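Local coordinates for sarcolemmal membrane-associated protein (Homo sapiens, PDB 6AR0) that serves as an adaptor of the STRIPAK phosphatase complex that dephosphorylates STK3 and restrains Hippo signalling, here represented by its FHA domain, at residues F67-T72 against N76-N81. Residues are numbered along the deposited sequence; the frame is centred on the assembly and turned at random.
Sequences FYLQDT and NGTFIN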
# COMPACT_ATOMS: atom_id res chain seq x y z
N PHE A 67 10.80 -7.12 -3.64
CA PHE A 67 9.97 -6.18 -2.92
C PHE A 67 8.87 -6.94 -2.21
O PHE A 67 8.33 -7.93 -2.74
CB PHE A 67 9.32 -5.19 -3.90
CG PHE A 67 10.29 -4.27 -4.59
CD1 PHE A 67 10.44 -2.96 -4.18
CD2 PHE A 67 11.01 -4.71 -5.69
CE1 PHE A 67 11.32 -2.11 -4.84
CE2 PHE A 67 11.89 -3.86 -6.35
CZ PHE A 67 12.02 -2.57 -5.93
N TYR A 68 8.47 -6.44 -1.03
CA TYR A 68 7.48 -7.12 -0.22
C TYR A 68 6.47 -6.15 0.37
O TYR A 68 6.77 -4.98 0.64
CB TYR A 68 8.12 -7.84 0.96
CG TYR A 68 8.99 -8.98 0.53
CD1 TYR A 68 8.45 -10.24 0.33
CD2 TYR A 68 10.34 -8.80 0.31
CE1 TYR A 68 9.22 -11.31 -0.06
CE2 TYR A 68 11.14 -9.87 -0.09
CZ TYR A 68 10.56 -11.12 -0.27
OH TYR A 68 11.31 -12.20 -0.66
N LEU A 69 5.29 -6.69 0.62
CA LEU A 69 4.21 -6.04 1.33
C LEU A 69 3.73 -6.96 2.44
O LEU A 69 3.60 -8.18 2.24
CB LEU A 69 3.06 -5.76 0.35
CG LEU A 69 1.81 -5.05 0.86
CD1 LEU A 69 2.15 -3.66 1.37
CD2 LEU A 69 0.77 -4.97 -0.24
N GLN A 70 3.49 -6.41 3.63
CA GLN A 70 3.01 -7.18 4.76
C GLN A 70 1.88 -6.43 5.45
O GLN A 70 2.01 -5.24 5.76
CB GLN A 70 4.15 -7.40 5.76
CG GLN A 70 3.76 -8.22 6.95
CD GLN A 70 4.94 -8.52 7.82
OE1 GLN A 70 5.84 -7.69 7.97
NE2 GLN A 70 4.97 -9.70 8.40
N ASP A 71 0.78 -7.13 5.71
CA ASP A 71 -0.31 -6.55 6.49
C ASP A 71 0.06 -6.64 7.97
O ASP A 71 0.42 -7.71 8.46
CB ASP A 71 -1.60 -7.32 6.22
CG ASP A 71 -2.79 -6.71 6.92
OD1 ASP A 71 -2.77 -6.67 8.17
OD2 ASP A 71 -3.70 -6.25 6.20
N THR A 72 0.00 -5.51 8.67
CA THR A 72 0.37 -5.44 10.09
C THR A 72 -0.87 -5.33 10.97
O THR A 72 -1.04 -4.38 11.75
CB THR A 72 1.35 -4.29 10.32
OG1 THR A 72 0.75 -3.05 9.93
CG2 THR A 72 2.62 -4.48 9.54
N ASN A 76 -9.25 -3.76 8.14
CA ASN A 76 -10.10 -3.94 6.97
C ASN A 76 -9.42 -4.59 5.77
O ASN A 76 -10.08 -4.78 4.73
CB ASN A 76 -10.74 -2.61 6.55
CG ASN A 76 -11.71 -2.11 7.59
OD1 ASN A 76 -12.47 -2.88 8.17
ND2 ASN A 76 -11.67 -0.81 7.84
N GLY A 77 -8.14 -4.93 5.86
CA GLY A 77 -7.54 -5.79 4.86
C GLY A 77 -6.52 -5.09 3.98
O GLY A 77 -6.55 -3.87 3.77
N THR A 78 -5.60 -5.89 3.46
CA THR A 78 -4.65 -5.50 2.43
C THR A 78 -4.71 -6.56 1.35
O THR A 78 -4.83 -7.75 1.66
CB THR A 78 -3.22 -5.46 3.03
OG1 THR A 78 -3.18 -4.52 4.10
CG2 THR A 78 -2.18 -5.05 2.00
N PHE A 79 -4.62 -6.14 0.08
CA PHE A 79 -4.82 -7.05 -1.04
C PHE A 79 -3.74 -6.83 -2.10
O PHE A 79 -3.38 -5.69 -2.38
CB PHE A 79 -6.21 -6.87 -1.70
CG PHE A 79 -7.36 -6.91 -0.72
CD1 PHE A 79 -8.17 -8.03 -0.62
CD2 PHE A 79 -7.64 -5.82 0.10
CE1 PHE A 79 -9.22 -8.06 0.28
CE2 PHE A 79 -8.67 -5.86 1.00
CZ PHE A 79 -9.47 -6.98 1.08
N ILE A 80 -3.25 -7.93 -2.67
CA ILE A 80 -2.41 -7.91 -3.87
C ILE A 80 -3.21 -8.58 -4.98
O ILE A 80 -3.58 -9.75 -4.86
CB ILE A 80 -1.08 -8.66 -3.66
CG1 ILE A 80 -0.24 -8.02 -2.55
CG2 ILE A 80 -0.29 -8.72 -4.98
CD1 ILE A 80 0.92 -8.90 -2.10
N ASN A 81 -3.52 -7.83 -6.03
CA ASN A 81 -4.31 -8.35 -7.15
C ASN A 81 -5.56 -9.06 -6.65
O ASN A 81 -5.89 -10.18 -7.07
CB ASN A 81 -3.44 -9.22 -8.05
CG ASN A 81 -2.23 -8.47 -8.55
OD1 ASN A 81 -2.32 -7.28 -8.81
ND2 ASN A 81 -1.11 -9.15 -8.71
O HOH W 1 -5.13 -8.34 4.94
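The carboxylate of Asp71 has a partner over each face: Thr78 on one side and water 1 on the other, both gripping OD2. Thr78 OG1 donates to Asp71 OD2 at 2.8 Å, approaching 42° out of the carboxylate plane, while the water lies 2.8 Å from the same OD2. Ser74 OG, in the turn linking the two segments, is a third partner of this oxygen, and Ser74 OG also accepts a hydrogen bond from Gly77 N. Because CG stands trans to the backbone nitrogen of Asp71 (chi1 -176°), the carboxylate runs alongside the Thr78 side chain in the reverse direction. With an alanine here, the hydroxyls of Thr78 and Ser74 would probably lose their shared acceptor, leaving the turn freer to move. The water, accepting from Thr78 N at 2.9 Å, bridges that amide to OD2. The pair illustrates how the FHA beta sandwich is closed: strand 66-71 belongs to one sheet and strand 78-80 to the other, their short axes 7.9 Å apart at an angle of 149°. No backbone hydrogen bond runs between them; side chains and the bridging water make the junction. Gly77 follows Asn76 in the family's Asn-Gly pair; a side chain would jam against the Asn76 carbonyl and crowd the Phe79 ring, so the backbone calls for glycine, whose carbonyl accepts from His55 NE2. Farther in, the contact turns apolar. Leu69 CD2 meets Thr78 CG2 tip to tip at 3.7 Å, then slides past Ile80, 4.0 Å from its CG1. Leu69 also touches Ala56 and Ile103, and Ile97 touches both Leu69 and Ile80.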